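Putative protease (Parabacteroides distasonis ATCC 8503, PDB 3KD4) is of unknown function but is possibly a protease, probably exported, with DUF3857 and DUF3858 family regions. Local coordinates at residues S46-N51 against Y116-K121; I448-G453 against Y484-S489; R470-N475 against H492-P497. All coordinates share one frame; numbering follows the deposited sequence.

Overall arrangement
The three contacts set sheet-on-sheet packing beside helix-on-sheet packing within one chain. Contact 1 joins strands of two different sheets in the DUF3857 region; contacts 2 and 3 both seat helix 481-495 on the mixed sheet of the DUF3858 region, on the other side of the chain's centre. The centre of contact 1 lies about 48 Å from those of contacts 2 and 3, and its nearest atoms stay about 30 Å and about 34 Å from theirs. Contacts 2 and 3 have centres about 10 Å apart and touch directly: Phe452 O and Asn475 N, 2.8 Å apart, probably share a hydrogen bond. Near contact 1, a glycerol, probably from crystallisation, lies beside Val49.

Contact 1. Residues S46-N51 against Y116-K121; sequences SFIVYN and YSIITK
Ile48 reaches from strand 45-50 to Tyr116 and Ile118 on strand 111-120, and carries most of this apolar contact. Its CD1 sits over the centre of the Tyr116 ring, 3.8 Å from the centroid and 12° off the normal, a CH-pi contact to the face. The other branch, CG2, is anti to the backbone N of Ile48 and comes within 3.6 Å of Tyr116 CE2, while lying 3.9 Å from Ile118 CD1. Both branches therefore spread across the tyrosine, whose edge is flanked in its own plane by Ile118 CG1. This is face-to-face packing of two beta sheets: the strand segments run nearly parallel, 6° apart, with axes 9.3 Å from each other, and are joined through side chains. Leu57 of strand 55-65 touches both Ile48 and Tyr116 and adds to the apolar layer. At Val49 the side chain points away, and the backbone makes the approach, its O lying 3.9 Å from Ile118 CD1. Tyr50 sends only CB toward the facing strand, 4.5 Å from Ile118 CG2; its ring turns away, and its OH is hydrogen-bonded to Glu81.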
loop_
_atom_site.group_PDB
_atom_site.type_symbol
_atom_site.label_atom_id
_atom_site.label_comp_id
_atom_site.label_asym_id
_atom_site.label_seq_id
_atom_site.Cartn_x
_atom_site.Cartn_y
_atom_site.Cartn_z
ATOM N N SER A 46 -2.876 13.380 -18.564
ATOM C CA SER A 46 -1.675 13.053 -17.849
ATOM C C SER A 46 -1.599 13.931 -16.587
ATOM O O SER A 46 -2.070 15.091 -16.581
ATOM C CB SER A 46 -0.465 13.222 -18.767
ATOM O OG SER A 46 -0.441 12.216 -19.773
ATOM N N PHE A 47 -1.007 13.380 -15.532
ATOM C CA PHE A 47 -0.917 14.044 -14.221
ATOM C C PHE A 47 0.512 14.087 -13.786
ATOM O O PHE A 47 1.137 13.054 -13.703
ATOM C CB PHE A 47 -1.736 13.251 -13.199
ATOM C CG PHE A 47 -3.133 13.011 -13.636
ATOM C CD1 PHE A 47 -4.115 13.947 -13.375
ATOM C CD2 PHE A 47 -3.461 11.880 -14.351
ATOM C CE1 PHE A 47 -5.414 13.721 -13.789
ATOM C CE2 PHE A 47 -4.769 11.663 -14.766
ATOM C CZ PHE A 47 -5.723 12.579 -14.493
ATOM N N ILE A 48 1.043 15.278 -13.531
ATOM C CA ILE A 48 2.459 15.410 -13.152
ATOM C C ILE A 48 2.609 16.203 -11.865
ATOM O O ILE A 48 2.354 17.389 -11.853
ATOM C CB ILE A 48 3.298 16.136 -14.248
ATOM C CG1 ILE A 48 3.137 15.475 -15.626
ATOM C CG2 ILE A 48 4.811 16.197 -13.811
ATOM C CD1 ILE A 48 3.434 16.426 -16.844
ATOM N N VAL A 49 3.063 15.541 -10.810
ATOM C CA VAL A 49 3.161 16.161 -9.491
ATOM C C VAL A 49 4.575 16.682 -9.220
ATOM O O VAL A 49 5.544 16.011 -9.520
ATOM C CB VAL A 49 2.728 15.133 -8.415
ATOM C CG1 VAL A 49 2.905 15.706 -7.005
ATOM C CG2 VAL A 49 1.210 14.732 -8.633
ATOM N N TYR A 50 4.714 17.888 -8.674
ATOM C CA TYR A 50 6.033 18.383 -8.319
ATOM C C TYR A 50 5.956 19.440 -7.253
ATOM O O TYR A 50 4.876 19.972 -6.949
ATOM C CB TYR A 50 6.788 18.908 -9.547
ATOM C CG TYR A 50 6.142 20.113 -10.195
ATOM C CD1 TYR A 50 4.982 19.995 -10.953
ATOM C CD2 TYR A 50 6.705 21.371 -10.059
ATOM C CE1 TYR A 50 4.377 21.144 -11.540
ATOM C CE2 TYR A 50 6.133 22.494 -10.650
ATOM C CZ TYR A 50 4.967 22.381 -11.353
ATOM O OH TYR A 50 4.455 23.530 -11.929
ATOM N N ASN A 51 7.124 19.744 -6.680
ATOM C CA ASN A 51 7.209 20.741 -5.622
ATOM C C ASN A 51 7.929 21.984 -6.126
ATOM O O ASN A 51 9.160 21.994 -6.232
ATOM C CB ASN A 51 7.960 20.131 -4.437
ATOM C CG ASN A 51 8.033 21.071 -3.244
ATOM O OD1 ASN A 51 7.681 22.217 -3.346
ATOM N ND2 ASN A 51 8.506 20.576 -2.125
ATOM N N TYR A 116 8.404 15.293 -20.971
ATOM C CA TYR A 116 8.633 16.366 -20.008
ATOM C C TYR A 116 9.790 16.061 -19.087
ATOM O O TYR A 116 10.168 14.881 -18.907
ATOM C CB TYR A 116 7.383 16.651 -19.164
ATOM C CG TYR A 116 7.031 15.574 -18.180
ATOM C CD1 TYR A 116 6.194 14.532 -18.531
ATOM C CD2 TYR A 116 7.549 15.594 -16.883
ATOM C CE1 TYR A 116 5.868 13.517 -17.619
ATOM C CE2 TYR A 116 7.228 14.599 -15.965
ATOM C CZ TYR A 116 6.400 13.560 -16.341
ATOM O OH TYR A 116 6.100 12.595 -15.406
ATOM N N SER A 117 10.300 17.115 -18.457
ATOM C CA SER A 117 11.286 16.986 -17.397
ATOM C C SER A 117 10.835 17.680 -16.138
ATOM O O SER A 117 10.177 18.738 -16.179
ATOM C CB SER A 117 12.626 17.598 -17.776
ATOM O OG SER A 117 13.227 16.940 -18.877
ATOM N N ILE A 118 11.268 17.120 -15.024
ATOM C CA ILE A 118 11.223 17.771 -13.732
ATOM C C ILE A 118 12.690 18.034 -13.346
ATOM O O ILE A 118 13.497 17.104 -13.266
ATOM C CB ILE A 118 10.541 16.888 -12.692
ATOM C CG1 ILE A 118 9.074 16.663 -13.110
ATOM C CG2 ILE A 118 10.680 17.538 -11.290
ATOM C CD1 ILE A 118 8.322 15.621 -12.243
ATOM N N ILE A 119 13.022 19.306 -13.142
ATOM C CA ILE A 119 14.369 19.727 -12.814
ATOM C C ILE A 119 14.385 20.144 -11.351
ATOM O O ILE A 119 13.625 21.016 -10.944
ATOM C CB ILE A 119 14.814 20.858 -13.716
ATOM C CG1 ILE A 119 14.807 20.361 -15.176
ATOM C CG2 ILE A 119 16.239 21.383 -13.298
ATOM C CD1 ILE A 119 14.391 21.380 -16.120
ATOM N N THR A 120 15.253 19.513 -10.579
ATOM C CA THR A 120 15.330 19.745 -9.121
ATOM C C THR A 120 16.622 20.475 -8.812
ATOM O O THR A 120 17.714 20.030 -9.189
ATOM C CB THR A 120 15.287 18.439 -8.374
ATOM O OG1 THR A 120 14.073 17.741 -8.717
ATOM C CG2 THR A 120 15.346 18.651 -6.882
ATOM N N LYS A 121 16.498 21.595 -8.131
ATOM C CA LYS A 121 17.657 22.391 -7.751
ATOM C C LYS A 121 18.473 21.740 -6.625
ATOM O O LYS A 121 17.981 20.853 -5.946
ATOM C CB LYS A 121 17.215 23.820 -7.425
ATOM C CG LYS A 121 16.541 24.017 -6.090
ATOM C CD LYS A 121 16.080 25.511 -6.041
ATOM C CE LYS A 121 15.848 26.030 -4.644
ATOM N NZ LYS A 121 15.318 27.443 -4.741
#

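Contact 2. Residues I448-G453 against Y484-S489; sequences ISKPFG and YSDVRS
Asp486, on the face of helix 481-495 turned to strand 446-450, meets Lys450 and Pro451 with different parts of its side chain and backbone. The Asp486 and Lys450 side chains cross at about a right angle: OD1 of Asp486 lies 3.8 Å from Lys450 CD, and OD2 lies 3.8 Å from Pro451 CD. The direct salt bridge is long, with Lys450 NZ 4.0 Å from Asp486 OD1. A water bridges the two, accepting from Lys450 NZ and donating to Asp486 OD1 at 2.7 Å, so the pairing probably runs in good part through the water, consistent with a surface contact. The lysine is bent at chi2 (-60°), which places CD beside the carboxylate, and its CG touches the backbone O of Asp486.

One turn further along, Ser489 turns its OG back to Asp486 O in a 2.9 Å hydrogen bond. The hydroxyl approaches from above the carbonyl plane, 38° out of it. With chi1 at 73°, OG stands between the backbone N and the carbonyl carbon, and the same atom packs against two aliphatic groups of the strand, Lys450 CE at 3.5 Å and Ile448 CD1 at 3.6 Å. The bridging water also donates to it, weakly. Leu490, next on the helix, touches both Ile448 and Lys450.

Beyond Lys450 the chain reverses through a type I turn from Lys450 to Gly453. The whole is a helix packed against an edge strand and its beta hairpin, 446-450 with 453-462, a helix laid on a mostly antiparallel sheet in an alpha+beta arrangement.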
loop_
_atom_site.group_PDB
_atom_site.type_symbol
_atom_site.label_atom_id
_atom_site.label_comp_id
_atom_site.label_asym_id
_atom_site.label_seq_id
_atom_site.Cartn_x
_atom_site.Cartn_y
_atom_site.Cartn_z
ATOM N N ILE A 448 -15.077 -28.512 6.646
ATOM C CA ILE A 448 -14.279 -28.552 5.440
ATOM C C ILE A 448 -12.825 -28.306 5.862
ATOM O O ILE A 448 -12.497 -27.311 6.509
ATOM C CB ILE A 448 -14.771 -27.550 4.368
ATOM C CG1 ILE A 448 -13.842 -27.626 3.151
ATOM C CG2 ILE A 448 -14.882 -26.116 4.957
ATOM C CD1 ILE A 448 -14.375 -26.971 1.898
ATOM N N SER A 449 -11.972 -29.260 5.555
ATOM C CA SER A 449 -10.601 -29.222 6.002
ATOM C C SER A 449 -9.656 -29.321 4.813
ATOM O O SER A 449 -9.785 -30.215 3.972
ATOM C CB SER A 449 -10.365 -30.373 6.966
ATOM O OG SER A 449 -9.184 -30.118 7.677
ATOM N N LYS A 450 -8.708 -28.403 4.738
ATOM C CA LYS A 450 -7.803 -28.331 3.607
ATOM C C LYS A 450 -6.412 -28.157 4.158
ATOM O O LYS A 450 -6.239 -27.935 5.358
ATOM C CB LYS A 450 -8.161 -27.139 2.696
ATOM C CG LYS A 450 -9.486 -27.301 1.937
ATOM C CD LYS A 450 -9.542 -28.495 1.002
ATOM C CE LYS A 450 -10.914 -28.581 0.371
ATOM N NZ LYS A 450 -11.085 -29.738 -0.534
ATOM N N PRO A 451 -5.405 -28.254 3.287
ATOM C CA PRO A 451 -4.044 -28.175 3.814
ATOM C C PRO A 451 -3.716 -26.876 4.570
ATOM O O PRO A 451 -2.897 -26.911 5.455
ATOM C CB PRO A 451 -3.176 -28.304 2.558
ATOM C CG PRO A 451 -4.041 -29.047 1.556
ATOM C CD PRO A 451 -5.426 -28.618 1.847
ATOM N N PHE A 452 -4.367 -25.764 4.262
ATOM C CA PHE A 452 -3.950 -24.493 4.862
ATOM C C PHE A 452 -5.061 -23.840 5.670
ATOM O O PHE A 452 -4.941 -22.691 6.082
ATOM C CB PHE A 452 -3.375 -23.592 3.761
ATOM C CG PHE A 452 -2.139 -24.168 3.120
ATOM C CD1 PHE A 452 -0.987 -24.422 3.894
ATOM C CD2 PHE A 452 -2.129 -24.527 1.773
ATOM C CE1 PHE A 452 0.168 -25.016 3.317
ATOM C CE2 PHE A 452 -0.994 -25.108 1.184
ATOM C CZ PHE A 452 0.161 -25.341 1.958
ATOM N N GLY A 453 -6.130 -24.588 5.956
ATOM C CA GLY A 453 -7.152 -24.061 6.858
ATOM C C GLY A 453 -8.335 -24.980 7.044
ATOM O O GLY A 453 -8.324 -26.109 6.580
ATOM N N TYR A 484 -5.006 -22.455 -5.174
ATOM C CA TYR A 484 -6.078 -21.491 -5.031
ATOM C C TYR A 484 -7.437 -22.141 -4.789
ATOM O O TYR A 484 -8.214 -21.662 -3.965
ATOM C CB TYR A 484 -6.092 -20.594 -6.245
ATOM C CG TYR A 484 -7.270 -19.671 -6.370
ATOM C CD1 TYR A 484 -7.386 -18.535 -5.571
ATOM C CD2 TYR A 484 -8.275 -19.925 -7.298
ATOM C CE1 TYR A 484 -8.491 -17.662 -5.695
ATOM C CE2 TYR A 484 -9.379 -19.067 -7.431
ATOM C CZ TYR A 484 -9.473 -17.927 -6.656
ATOM O OH TYR A 484 -10.557 -17.077 -6.799
ATOM N N SER A 485 -7.719 -23.252 -5.459
ATOM C CA SER A 485 -9.035 -23.864 -5.306
ATOM C C SER A 485 -9.325 -24.287 -3.856
ATOM O O SER A 485 -10.429 -24.059 -3.349
ATOM C CB SER A 485 -9.195 -25.026 -6.281
ATOM O OG SER A 485 -9.386 -24.520 -7.591
ATOM N N ASP A 486 -8.331 -24.852 -3.184
ATOM C CA ASP A 486 -8.470 -25.248 -1.803
ATOM C C ASP A 486 -8.753 -24.078 -0.854
ATOM O O ASP A 486 -9.603 -24.228 0.033
ATOM C CB ASP A 486 -7.232 -26.011 -1.322
ATOM C CG ASP A 486 -7.131 -27.406 -1.922
ATOM O OD1 ASP A 486 -8.145 -27.924 -2.460
ATOM O OD2 ASP A 486 -6.020 -27.984 -1.868
ATOM N N VAL A 487 -8.076 -22.936 -0.998
ATOM C CA VAL A 487 -8.362 -21.823 -0.097
ATOM C C VAL A 487 -9.699 -21.137 -0.487
ATOM O O VAL A 487 -10.454 -20.669 0.363
ATOM C CB VAL A 487 -7.186 -20.816 0.040
ATOM C CG1 VAL A 487 -6.854 -20.158 -1.267
ATOM C CG2 VAL A 487 -7.510 -19.764 1.153
ATOM N N ARG A 488 -9.994 -21.110 -1.781
ATOM C CA ARG A 488 -11.242 -20.555 -2.239
ATOM C C ARG A 488 -12.418 -21.351 -1.671
ATOM O O ARG A 488 -13.410 -20.779 -1.265
ATOM C CB ARG A 488 -11.291 -20.543 -3.750
ATOM C CG ARG A 488 -12.610 -20.041 -4.315
ATOM C CD ARG A 488 -12.483 -20.051 -5.786
ATOM N NE ARG A 488 -13.712 -19.668 -6.447
ATOM C CZ ARG A 488 -14.581 -20.523 -6.998
ATOM N NH1 ARG A 488 -14.383 -21.847 -6.958
ATOM N NH2 ARG A 488 -15.669 -20.045 -7.604
ATOM N N SER A 489 -12.304 -22.663 -1.625
ATOM C CA SER A 489 -13.398 -23.453 -1.064
ATOM C C SER A 489 -13.597 -23.155 0.439
ATOM O O SER A 489 -14.718 -23.076 0.886
ATOM C CB SER A 489 -13.216 -24.941 -1.380
ATOM O OG SER A 489 -12.181 -25.504 -0.603
HETATM O O HOH W 1 -10.841 -27.955 -2.704
#

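Contact 3. Residues R470-N475 against H492-P497; sequences RTIELN and HEWTNP
Trp494 is sandwiched between Arg470 and Ile472, two residues of strand 465-474 that meet opposite faces of its indole. On one face Ile472 CG2 lies 3.6 Å from the centroid of the six-membered ring, 14° off its normal, a CH-pi contact. Over the other the Arg470 guanidinium lies nearly flat, its plane 17° from that of the ring and its CZ 4.3 Å from the same centroid, giving a cation-pi stack. The arginine also grips the backbone of the residue it stacks on: NH1 and NH2 both donate to Trp494 O, at 3.2 Å and 2.9 Å, with that oxygen in the guanidinium plane. The chain bends at chi3 (74°), which sets NE, and Arg470 CB packs on Trp494 CZ3 at 3.6 Å.

Further out, a water accepts from Arg470 NH2 and donates to Glu493 O, which Asn499 also binds. Asp402 takes the hydrogen bond of Trp494 NE1, while Glu425 and Val427 of the neighbouring strand 423-433 touch the Trp494 side chain. The arrangement is a strand-borne arginine that stacks on a helix tryptophan and binds its carbonyl in the last turn of helix 481-495, within helix-on-sheet packing of the DUF3858 region.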
loop_
_atom_site.group_PDB
_atom_site.type_symbol
_atom_site.label_atom_id
_atom_site.label_comp_id
_atom_site.label_asym_id
_atom_site.label_seq_id
_atom_site.Cartn_x
_atom_site.Cartn_y
_atom_site.Cartn_z
ATOM N N ARG A 470 -19.715 -21.082 14.395
ATOM C CA ARG A 470 -18.961 -21.112 13.141
ATOM C C ARG A 470 -17.521 -20.715 13.415
ATOM O O ARG A 470 -17.295 -19.716 14.086
ATOM C CB ARG A 470 -19.569 -20.144 12.123
ATOM C CG ARG A 470 -21.074 -20.339 11.875
ATOM C CD ARG A 470 -21.518 -19.450 10.752
ATOM N NE ARG A 470 -21.026 -20.003 9.495
ATOM C CZ ARG A 470 -20.575 -19.298 8.468
ATOM N NH1 ARG A 470 -20.496 -17.981 8.521
ATOM N NH2 ARG A 470 -20.188 -19.937 7.380
ATOM N N THR A 471 -16.570 -21.499 12.900
ATOM C CA THR A 471 -15.148 -21.194 12.969
ATOM C C THR A 471 -14.471 -21.233 11.590
ATOM O O THR A 471 -14.880 -22.008 10.685
ATOM C CB THR A 471 -14.394 -22.180 13.900
ATOM O OG1 THR A 471 -14.252 -23.444 13.240
ATOM C CG2 THR A 471 -15.167 -22.387 15.209
ATOM N N ILE A 472 -13.465 -20.365 11.410
ATOM C CA ILE A 472 -12.566 -20.435 10.257
ATOM C C ILE A 472 -11.146 -20.157 10.698
ATOM O O ILE A 472 -10.942 -19.287 11.532
ATOM C CB ILE A 472 -12.989 -19.492 9.115
ATOM C CG1 ILE A 472 -11.995 -19.604 7.928
ATOM C CG2 ILE A 472 -13.200 -18.013 9.593
ATOM C CD1 ILE A 472 -12.484 -18.929 6.652
ATOM N N GLU A 473 -10.178 -20.915 10.177
ATOM C CA GLU A 473 -8.780 -20.555 10.335
ATOM C C GLU A 473 -8.121 -20.620 8.972
ATOM O O GLU A 473 -8.372 -21.553 8.196
ATOM C CB GLU A 473 -8.059 -21.459 11.324
ATOM C CG GLU A 473 -8.055 -22.910 10.910
ATOM C CD GLU A 473 -7.330 -23.821 11.902
ATOM O OE1 GLU A 473 -7.475 -23.619 13.138
ATOM O OE2 GLU A 473 -6.634 -24.750 11.427
ATOM N N LEU A 474 -7.337 -19.594 8.655
ATOM C CA LEU A 474 -6.559 -19.584 7.459
ATOM C C LEU A 474 -5.103 -19.403 7.901
ATOM O O LEU A 474 -4.757 -18.426 8.585
ATOM C CB LEU A 474 -7.046 -18.489 6.499
ATOM C CG LEU A 474 -8.463 -18.577 5.936
ATOM C CD1 LEU A 474 -8.776 -17.343 5.034
ATOM C CD2 LEU A 474 -8.710 -19.877 5.143
ATOM N N ASN A 475 -4.261 -20.370 7.531
ATOM C CA ASN A 475 -2.902 -20.486 8.077
ATOM C C ASN A 475 -1.763 -20.253 7.084
ATOM O O ASN A 475 -0.636 -20.513 7.391
ATOM C CB ASN A 475 -2.728 -21.858 8.696
ATOM C CG ASN A 475 -3.786 -22.165 9.740
ATOM O OD1 ASN A 475 -4.067 -21.342 10.626
ATOM N ND2 ASN A 475 -4.379 -23.372 9.653
ATOM N N HIS A 492 -15.166 -19.537 0.579
ATOM C CA HIS A 492 -16.541 -19.673 0.133
ATOM C C HIS A 492 -17.441 -20.384 1.185
ATOM O O HIS A 492 -18.588 -20.010 1.383
ATOM C CB HIS A 492 -16.540 -20.406 -1.207
ATOM C CG HIS A 492 -17.898 -20.755 -1.711
ATOM N ND1 HIS A 492 -18.776 -19.803 -2.189
ATOM C CD2 HIS A 492 -18.517 -21.950 -1.855
ATOM C CE1 HIS A 492 -19.896 -20.395 -2.564
ATOM N NE2 HIS A 492 -19.760 -21.700 -2.384
ATOM N N GLU A 493 -16.911 -21.399 1.860
ATOM C CA GLU A 493 -17.698 -22.081 2.902
ATOM C C GLU A 493 -18.081 -21.082 3.980
ATOM O O GLU A 493 -19.213 -21.102 4.487
ATOM C CB GLU A 493 -16.949 -23.270 3.502
ATOM C CG GLU A 493 -17.826 -24.104 4.474
ATOM C CD GLU A 493 -18.093 -25.519 3.982
ATOM O OE1 GLU A 493 -18.119 -25.748 2.769
ATOM O OE2 GLU A 493 -18.259 -26.403 4.842
ATOM N N TRP A 494 -17.165 -20.167 4.286
ATOM C CA TRP A 494 -17.430 -19.130 5.272
ATOM C C TRP A 494 -18.474 -18.109 4.814
ATOM O O TRP A 494 -19.379 -17.778 5.580
ATOM C CB TRP A 494 -16.141 -18.400 5.683
ATOM C CG TRP A 494 -16.388 -17.436 6.769
ATOM C CD1 TRP A 494 -16.525 -16.103 6.652
ATOM C CD2 TRP A 494 -16.561 -17.742 8.154
ATOM N NE1 TRP A 494 -16.797 -15.534 7.883
ATOM C CE2 TRP A 494 -16.798 -16.525 8.828
ATOM C CE3 TRP A 494 -16.528 -18.921 8.892
ATOM C CZ2 TRP A 494 -16.999 -16.458 10.213
ATOM C CZ3 TRP A 494 -16.718 -18.862 10.282
ATOM C CH2 TRP A 494 -16.941 -17.636 10.925
ATOM N N THR A 495 -18.341 -17.611 3.588
ATOM C CA THR A 495 -19.127 -16.452 3.149
ATOM C C THR A 495 -20.475 -16.833 2.528
ATOM O O THR A 495 -21.376 -16.021 2.518
ATOM C CB THR A 495 -18.375 -15.576 2.132
ATOM O OG1 THR A 495 -18.041 -16.361 0.971
ATOM C CG2 THR A 495 -17.067 -14.985 2.759
ATOM N N ASN A 496 -20.600 -18.041 1.989
ATOM C CA ASN A 496 -21.856 -18.462 1.301
ATOM C C ASN A 496 -23.043 -18.317 2.255
ATOM O O ASN A 496 -23.083 -18.983 3.286
ATOM C CB ASN A 496 -21.729 -19.910 0.856
ATOM C CG ASN A 496 -22.909 -20.392 0.052
ATOM O OD1 ASN A 496 -23.269 -19.778 -0.930
ATOM N ND2 ASN A 496 -23.466 -21.564 0.421
ATOM N N PRO A 497 -23.986 -17.419 1.946
ATOM C CA PRO A 497 -25.102 -17.104 2.865
ATOM C C PRO A 497 -25.941 -18.312 3.263
ATOM O O PRO A 497 -26.428 -18.370 4.391
ATOM C CB PRO A 497 -25.975 -16.124 2.056
ATOM C CG PRO A 497 -25.092 -15.591 0.985
ATOM C CD PRO A 497 -24.052 -16.644 0.693
HETATM O O HOH W 2 -20.185 -22.572 7.005
#